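Long-range contacts in basic membrane lipoprotein (Brucella melitensis biovar Abortus, PDB 3S99), which binds adenine, probably also guanine and other purines, and may serve an ABC-type uptake system for such ligands: residues 38-46 with 235-243; 191-202 with 214-224. All blocks are in the same frame, centred on the assembly; numbering follows the deposited sequence.

Contact 1: residues 38-46 with 235-243; sequences GDFGWTYQH and QASDMIKFA. With ADE (adenine), chain T.
A236 presses its methyl carbon CB against the start of helix 42-57, 3.5 Å from W42 N, and this buried end is the tight part of the contact. G41, the N-cap residue, runs so close to the other segment that its CA lies 3.7 Å from Q235 O. The M239 chain, extended beyond CG (chi2 177°), brings its terminal CE beside both G41 CA and F40 O. D39 ties the turn together: its OD1 accepts from Y44 N and, at 2.9 Å, from G41 N, which reach it from opposite faces of its plane, the second closing an Asx turn, while OD2 takes T43 N on its syn lone pair. With CG anti to the backbone N (chi1 172°), W42 lays one indole face on adenine, W42 NE1 being 3.3 Å from ADE C2. H46 NE2 sits over the opposite face, and W42 NE1 is bonded to T93 O.

The outer side is looser and wetter. S237 OG meets the Y44 ring at its edge and lies 2.9 Å from Q45 OE1; one water donates to that OE1 and accepts from D238 N. Another water donates to F40 O at 2.6 Å and only weakly to D238 O. At the partly exposed rim, F242 CZ stands over a face of the F40 ring, 3.5 Å from F40 CG, with the planes inclined by 51°.

Q45 NE2 and the A236 backbone both bond D253 of strand 247-253, and M239 and F242 lean on helix 220-227. The N-terminal end of helix 42-57, in one lobe, abuts the C-terminal end of strand 231-236 in the other.

Contact 2: residues 191-202 with 214-224; sequences WFDPGKEADAAK and QHTDSTAAIQV. With ADE (adenine), chain T.
E197 reaches from helix 194-206 into the loop 216-218, its chain extended beyond CG (chi2 173°), and OE1 collects three protein donors. T216 OG1, 2.8 Å from E197 OE1, and S218 OG come from opposite faces of the carboxylate, each well out of its plane, whereas S218 N, 3.1 Å from E197 OE1, uses the syn lone pair. A water that accepts from A221 N also lies within bonding distance of OE1. The other oxygen, E197 OE2, takes D193 N on its anti lone pair at 2.9 Å. S218 OG in turn accepts from A220 N, an ST turn leading into helix 220-227. Q214 NE2 spends its protons on the carbonyls of the same loop, T216 O from above the carbonyl plane and S218 O within it.

D217 N donates to W191 O at 2.8 Å, joining two residues that both contact the ligand. W191 lays its indole face over adenine, W191 CE3 being 3.2 Å from ADE C6. H215 CD2 borders the indole edge, and H215 NE2 is bonded to E162. Beyond the polar cluster the two helices pack through small side chains at -36°, with A201 CB 3.7 Å from A221 CB and V224 against A198.

So many donors on one buried carboxylate would favour its ionised form. D217 OD1 lies 2.7 Å from ADE N1, a separation that suggests a proton between these two acceptors.

Overall arrangement
After strand 27-32 the chain enters residues 38-46, then builds most of the first parallel sheet before passing into the second lobe at residues 132-156. Within that lobe contact 2 closes a short loop: only eleven residues, including strand 211-214, separate 191-202 from 214-224. Helix 220-227 then leads directly to strand 231-236, after which 235-243 returns to 38-46 and closes contact 1, a loop of 188 residues that encloses contact 2. Contact 1 thus joins the two lobes, whereas contact 2 lies within the second. They meet through probable backbone hydrogen bonds, W42 N to D217 O and T219 N to D39 O, and both border adenine in the interlobe cleft.

Contact 1: residues 38-46 with 235-243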
# COMPACT_ATOMS: atom_id res chain seq x y z
N GLY A 38 -2.40 7.26 -14.76
CA GLY A 38 -1.30 8.19 -14.85
C GLY A 38 -0.57 8.54 -13.55
O GLY A 38 0.45 9.22 -13.62
N ASP A 39 -1.07 8.10 -12.38
CA ASP A 39 -0.31 8.32 -11.14
C ASP A 39 1.03 7.57 -11.12
O ASP A 39 1.93 7.94 -10.38
CB ASP A 39 -1.16 8.05 -9.86
CG ASP A 39 -1.45 6.58 -9.59
OD1 ASP A 39 -1.01 5.66 -10.32
OD2 ASP A 39 -2.18 6.33 -8.59
N PHE A 40 1.15 6.55 -11.97
CA PHE A 40 2.31 5.65 -12.05
C PHE A 40 2.70 5.06 -10.69
O PHE A 40 3.87 4.77 -10.45
CB PHE A 40 3.50 6.31 -12.78
CG PHE A 40 3.31 6.39 -14.25
CD1 PHE A 40 3.49 5.28 -15.05
CD2 PHE A 40 2.87 7.56 -14.84
CE1 PHE A 40 3.28 5.34 -16.43
CE2 PHE A 40 2.65 7.64 -16.22
CZ PHE A 40 2.85 6.53 -17.02
N GLY A 41 1.69 4.88 -9.84
CA GLY A 41 1.84 4.32 -8.49
C GLY A 41 0.65 3.42 -8.19
O GLY A 41 0.46 2.39 -8.85
N TRP A 42 -0.17 3.84 -7.23
CA TRP A 42 -1.25 3.01 -6.69
C TRP A 42 -2.29 2.65 -7.72
O TRP A 42 -2.60 1.49 -7.89
CB TRP A 42 -1.95 3.76 -5.55
CG TRP A 42 -3.19 3.07 -5.05
CD1 TRP A 42 -4.49 3.30 -5.44
CD2 TRP A 42 -3.23 2.01 -4.11
NE1 TRP A 42 -5.35 2.46 -4.73
CE2 TRP A 42 -4.58 1.64 -3.93
CE3 TRP A 42 -2.24 1.36 -3.36
CZ2 TRP A 42 -4.97 0.63 -3.03
CZ3 TRP A 42 -2.62 0.32 -2.50
CH2 TRP A 42 -3.98 -0.03 -2.34
N THR A 43 -2.89 3.65 -8.37
CA THR A 43 -3.96 3.33 -9.33
C THR A 43 -3.37 2.62 -10.56
O THR A 43 -3.95 1.68 -11.13
CB THR A 43 -4.77 4.56 -9.70
OG1 THR A 43 -5.63 4.89 -8.59
CG2 THR A 43 -5.62 4.29 -10.97
N TYR A 44 -2.17 3.05 -10.95
CA TYR A 44 -1.46 2.44 -12.07
C TYR A 44 -1.28 0.92 -11.88
O TYR A 44 -1.52 0.15 -12.79
CB TYR A 44 -0.11 3.12 -12.21
CG TYR A 44 0.82 2.51 -13.21
CD1 TYR A 44 0.61 2.68 -14.58
CD2 TYR A 44 1.96 1.79 -12.80
CE1 TYR A 44 1.51 2.14 -15.52
CE2 TYR A 44 2.85 1.25 -13.74
CZ TYR A 44 2.62 1.43 -15.08
OH TYR A 44 3.46 0.88 -15.99
N GLN A 45 -0.82 0.52 -10.69
CA GLN A 45 -0.66 -0.90 -10.35
C GLN A 45 -1.99 -1.64 -10.42
O GLN A 45 -2.05 -2.76 -10.91
CB GLN A 45 -0.11 -1.09 -8.94
CG GLN A 45 1.37 -1.28 -8.75
CD GLN A 45 2.11 -2.12 -9.77
OE1 GLN A 45 2.70 -1.58 -10.69
NE2 GLN A 45 2.14 -3.43 -9.58
N HIS A 46 -3.07 -1.04 -9.92
CA HIS A 46 -4.39 -1.65 -10.14
C HIS A 46 -4.71 -1.84 -11.61
O HIS A 46 -5.17 -2.91 -12.02
CB HIS A 46 -5.49 -0.88 -9.41
CG HIS A 46 -5.49 -1.09 -7.93
ND1 HIS A 46 -5.85 -2.29 -7.34
CD2 HIS A 46 -5.17 -0.25 -6.91
CE1 HIS A 46 -5.78 -2.16 -6.03
NE2 HIS A 46 -5.35 -0.94 -5.74
N GLN A 235 6.38 3.57 -4.40
CA GLN A 235 5.19 3.16 -3.71
C GLN A 235 4.22 2.50 -4.66
O GLN A 235 3.85 3.12 -5.65
CB GLN A 235 4.51 4.41 -3.11
CG GLN A 235 3.13 4.20 -2.42
CD GLN A 235 3.13 3.30 -1.20
OE1 GLN A 235 4.17 2.73 -0.79
NE2 GLN A 235 1.95 3.18 -0.60
N ALA A 236 3.81 1.28 -4.35
CA ALA A 236 2.79 0.53 -5.07
C ALA A 236 3.38 -0.08 -6.32
O ALA A 236 3.15 -1.27 -6.62
CB ALA A 236 1.58 1.46 -5.44
N SER A 237 4.06 0.78 -7.09
CA SER A 237 4.71 0.40 -8.33
C SER A 237 6.20 0.57 -8.22
O SER A 237 6.68 1.39 -7.44
CB SER A 237 4.24 1.33 -9.46
OG SER A 237 4.54 0.72 -10.72
N ASP A 238 6.94 -0.16 -9.06
CA ASP A 238 8.37 0.11 -9.22
C ASP A 238 8.50 1.42 -9.99
O ASP A 238 8.18 1.46 -11.16
CB ASP A 238 9.10 -1.05 -9.93
CG ASP A 238 10.61 -0.83 -10.04
OD1 ASP A 238 11.08 0.28 -9.67
OD2 ASP A 238 11.32 -1.76 -10.52
N MET A 239 8.96 2.48 -9.31
CA MET A 239 9.05 3.82 -9.90
C MET A 239 10.45 4.18 -10.38
O MET A 239 10.77 5.38 -10.53
CB MET A 239 8.60 4.88 -8.88
CG MET A 239 7.16 4.73 -8.45
SD MET A 239 6.71 5.97 -7.19
CE MET A 239 4.92 5.84 -7.31
N ILE A 240 11.26 3.17 -10.65
CA ILE A 240 12.65 3.36 -11.04
C ILE A 240 12.79 4.32 -12.25
O ILE A 240 13.70 5.16 -12.25
CB ILE A 240 13.35 2.01 -11.35
CG1 ILE A 240 14.88 2.17 -11.53
CG2 ILE A 240 12.73 1.32 -12.58
CD1 ILE A 240 15.67 2.47 -10.28
N LYS A 241 11.90 4.20 -13.25
CA LYS A 241 12.02 5.02 -14.47
C LYS A 241 11.95 6.52 -14.16
O LYS A 241 12.52 7.32 -14.89
CB LYS A 241 10.96 4.66 -15.53
N PHE A 242 11.27 6.89 -13.06
CA PHE A 242 11.17 8.29 -12.64
C PHE A 242 12.31 8.75 -11.71
O PHE A 242 12.38 9.91 -11.34
CB PHE A 242 9.80 8.50 -11.96
CG PHE A 242 8.66 8.23 -12.86
CD1 PHE A 242 8.17 9.22 -13.71
CD2 PHE A 242 8.08 6.98 -12.90
CE1 PHE A 242 7.11 8.97 -14.54
CE2 PHE A 242 7.02 6.71 -13.74
CZ PHE A 242 6.54 7.69 -14.56
N ALA A 243 13.20 7.83 -11.34
CA ALA A 243 14.26 8.12 -10.38
C ALA A 243 15.36 7.06 -10.54
O ALA A 243 15.64 6.33 -9.60
CB ALA A 243 13.70 8.11 -8.94
N9 ADE T . -6.67 2.48 -0.05
C8 ADE T . -5.85 1.76 0.78
N7 ADE T . -4.57 1.99 0.63
C5 ADE T . -4.61 2.96 -0.39
C6 ADE T . -3.58 3.61 -0.99
N6 ADE T . -2.34 3.29 -0.60
N1 ADE T . -3.88 4.52 -1.98
C2 ADE T . -5.17 4.74 -2.29
N3 ADE T . -6.26 4.17 -1.77
C4 ADE T . -5.88 3.28 -0.82
O HOH W 1 5.72 3.70 -11.92
O HOH W 2 5.36 -1.80 -11.03

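Contact 2: residues 191-202 with 214-224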
# COMPACT_ATOMS: atom_id res chain seq x y z
N TRP A 191 -5.13 10.53 -0.74
CA TRP A 191 -4.27 9.51 -1.28
C TRP A 191 -3.51 10.02 -2.49
O TRP A 191 -2.35 9.69 -2.67
CB TRP A 191 -5.05 8.27 -1.68
CG TRP A 191 -5.76 7.56 -0.53
CD1 TRP A 191 -7.11 7.57 -0.27
CD2 TRP A 191 -5.17 6.71 0.47
NE1 TRP A 191 -7.38 6.81 0.83
CE2 TRP A 191 -6.22 6.26 1.30
CE3 TRP A 191 -3.84 6.30 0.76
CZ2 TRP A 191 -6.00 5.42 2.40
CZ3 TRP A 191 -3.63 5.44 1.84
CH2 TRP A 191 -4.69 5.03 2.65
N PHE A 192 -4.19 10.79 -3.33
CA PHE A 192 -3.65 11.24 -4.59
C PHE A 192 -3.83 12.74 -4.69
O PHE A 192 -4.95 13.22 -4.72
CB PHE A 192 -4.35 10.54 -5.76
CG PHE A 192 -3.96 11.09 -7.09
CD1 PHE A 192 -2.71 10.82 -7.61
CD2 PHE A 192 -4.84 11.89 -7.82
CE1 PHE A 192 -2.32 11.32 -8.85
CE2 PHE A 192 -4.45 12.41 -9.04
CZ PHE A 192 -3.19 12.12 -9.57
N ASP A 193 -2.72 13.48 -4.71
CA ASP A 193 -2.77 14.94 -4.85
C ASP A 193 -1.35 15.35 -5.23
O ASP A 193 -0.55 15.76 -4.38
CB ASP A 193 -3.21 15.58 -3.54
CG ASP A 193 -3.36 17.11 -3.63
OD1 ASP A 193 -2.88 17.74 -4.59
OD2 ASP A 193 -3.97 17.68 -2.70
N PRO A 194 -1.01 15.17 -6.52
CA PRO A 194 0.39 15.36 -6.91
C PRO A 194 0.98 16.72 -6.51
O PRO A 194 2.15 16.79 -6.19
CB PRO A 194 0.36 15.18 -8.44
CG PRO A 194 -0.83 14.29 -8.69
CD PRO A 194 -1.84 14.65 -7.62
N GLY A 195 0.18 17.77 -6.47
CA GLY A 195 0.67 19.11 -6.08
C GLY A 195 1.17 19.12 -4.65
O GLY A 195 2.32 19.51 -4.37
N LYS A 196 0.33 18.65 -3.74
CA LYS A 196 0.67 18.58 -2.32
C LYS A 196 1.77 17.55 -2.02
O LYS A 196 2.58 17.77 -1.10
CB LYS A 196 -0.57 18.30 -1.49
N GLU A 197 1.79 16.44 -2.77
CA GLU A 197 2.84 15.43 -2.64
C GLU A 197 4.23 16.04 -2.96
O GLU A 197 5.22 15.79 -2.25
CB GLU A 197 2.56 14.22 -3.56
CG GLU A 197 1.41 13.34 -3.09
CD GLU A 197 1.03 12.26 -4.08
OE1 GLU A 197 1.87 11.38 -4.32
OE2 GLU A 197 -0.13 12.27 -4.59
N ALA A 198 4.29 16.82 -4.05
CA ALA A 198 5.50 17.52 -4.47
C ALA A 198 5.87 18.54 -3.42
O ALA A 198 7.01 18.59 -2.96
CB ALA A 198 5.29 18.21 -5.87
N ASP A 199 4.91 19.37 -3.02
CA ASP A 199 5.20 20.37 -1.99
C ASP A 199 5.76 19.72 -0.73
O ASP A 199 6.69 20.24 -0.14
CB ASP A 199 3.96 21.18 -1.62
CG ASP A 199 3.51 22.10 -2.74
OD1 ASP A 199 4.33 22.44 -3.61
OD2 ASP A 199 2.33 22.48 -2.75
N ALA A 200 5.19 18.58 -0.32
CA ALA A 200 5.64 17.92 0.91
C ALA A 200 7.09 17.44 0.80
O ALA A 200 7.88 17.62 1.72
CB ALA A 200 4.70 16.75 1.28
N ALA A 201 7.43 16.83 -0.33
CA ALA A 201 8.79 16.40 -0.60
C ALA A 201 9.80 17.57 -0.56
O ALA A 201 10.86 17.45 0.03
CB ALA A 201 8.86 15.67 -1.96
N LYS A 202 9.46 18.69 -1.19
CA LYS A 202 10.32 19.85 -1.19
C LYS A 202 10.50 20.37 0.23
O LYS A 202 11.61 20.67 0.65
CB LYS A 202 9.76 20.94 -2.09
CG LYS A 202 9.68 20.56 -3.58
CD LYS A 202 9.03 21.68 -4.41
CE LYS A 202 8.75 21.29 -5.87
NZ LYS A 202 8.20 22.44 -6.68
N GLN A 214 6.85 7.55 1.06
CA GLN A 214 5.46 8.04 1.03
C GLN A 214 4.40 6.96 1.19
O GLN A 214 4.66 5.80 0.91
CB GLN A 214 5.18 8.76 -0.29
CG GLN A 214 4.99 7.80 -1.45
CD GLN A 214 5.03 8.48 -2.77
OE1 GLN A 214 5.98 9.23 -3.07
NE2 GLN A 214 4.02 8.21 -3.60
N HIS A 215 3.21 7.38 1.62
CA HIS A 215 2.00 6.55 1.50
C HIS A 215 0.91 7.22 0.65
O HIS A 215 -0.28 6.92 0.79
CB HIS A 215 1.47 6.21 2.87
CG HIS A 215 0.74 4.91 2.94
ND1 HIS A 215 1.00 3.96 3.91
CD2 HIS A 215 -0.30 4.42 2.20
CE1 HIS A 215 0.18 2.93 3.74
NE2 HIS A 215 -0.63 3.20 2.73
N THR A 216 1.33 8.12 -0.23
CA THR A 216 0.46 8.68 -1.26
C THR A 216 0.72 7.95 -2.59
O THR A 216 1.63 7.10 -2.70
CB THR A 216 0.74 10.17 -1.39
OG1 THR A 216 2.13 10.37 -1.71
CG2 THR A 216 0.34 10.90 -0.06
N ASP A 217 -0.09 8.26 -3.60
CA ASP A 217 -0.28 7.39 -4.78
C ASP A 217 0.60 7.68 -5.98
O ASP A 217 0.72 6.85 -6.88
CB ASP A 217 -1.76 7.47 -5.21
CG ASP A 217 -2.72 6.80 -4.21
OD1 ASP A 217 -2.22 6.21 -3.21
OD2 ASP A 217 -3.97 6.83 -4.45
N SER A 218 1.22 8.86 -6.02
CA SER A 218 1.81 9.32 -7.28
C SER A 218 3.33 9.33 -7.26
O SER A 218 3.96 9.20 -6.21
CB SER A 218 1.30 10.73 -7.66
OG SER A 218 2.13 11.71 -7.07
N THR A 219 3.89 9.52 -8.44
CA THR A 219 5.34 9.73 -8.60
C THR A 219 5.84 11.16 -8.33
O THR A 219 7.01 11.44 -8.58
CB THR A 219 5.79 9.42 -10.02
OG1 THR A 219 4.92 10.11 -10.92
CG2 THR A 219 5.74 7.93 -10.30
N ALA A 220 4.96 12.06 -7.87
CA ALA A 220 5.37 13.49 -7.68
C ALA A 220 6.57 13.64 -6.74
O ALA A 220 7.56 14.29 -7.09
CB ALA A 220 4.22 14.32 -7.19
N ALA A 221 6.52 13.01 -5.57
CA ALA A 221 7.60 13.16 -4.58
C ALA A 221 8.91 12.54 -5.03
O ALA A 221 9.97 13.13 -4.81
CB ALA A 221 7.21 12.63 -3.21
N ILE A 222 8.86 11.37 -5.67
CA ILE A 222 10.10 10.71 -6.08
C ILE A 222 10.84 11.45 -7.17
O ILE A 222 12.06 11.40 -7.21
CB ILE A 222 9.89 9.21 -6.50
CG1 ILE A 222 11.21 8.45 -6.28
CG2 ILE A 222 9.36 9.09 -7.92
CD1 ILE A 222 11.12 6.94 -6.45
N GLN A 223 10.11 12.14 -8.05
CA GLN A 223 10.76 12.99 -9.06
C GLN A 223 11.37 14.20 -8.38
O GLN A 223 12.45 14.62 -8.78
CB GLN A 223 9.77 13.44 -10.15
CG GLN A 223 9.30 12.30 -11.08
CD GLN A 223 8.36 12.78 -12.19
OE1 GLN A 223 7.14 12.59 -12.10
NE2 GLN A 223 8.92 13.39 -13.21
N VAL A 224 10.69 14.78 -7.39
CA VAL A 224 11.29 15.91 -6.65
C VAL A 224 12.59 15.44 -6.00
O VAL A 224 13.64 16.09 -6.13
CB VAL A 224 10.37 16.45 -5.56
CG1 VAL A 224 11.16 17.36 -4.63
CG2 VAL A 224 9.12 17.19 -6.17
N9 ADE T . -6.67 2.48 -0.05
C8 ADE T . -5.85 1.76 0.78
N7 ADE T . -4.57 1.99 0.63
C5 ADE T . -4.61 2.96 -0.39
C6 ADE T . -3.58 3.61 -0.99
N6 ADE T . -2.34 3.29 -0.60
N1 ADE T . -3.88 4.52 -1.98
C2 ADE T . -5.17 4.74 -2.29
N3 ADE T . -6.26 4.17 -1.77
C4 ADE T . -5.88 3.28 -0.82
O HOH W 3 4.45 11.54 -4.23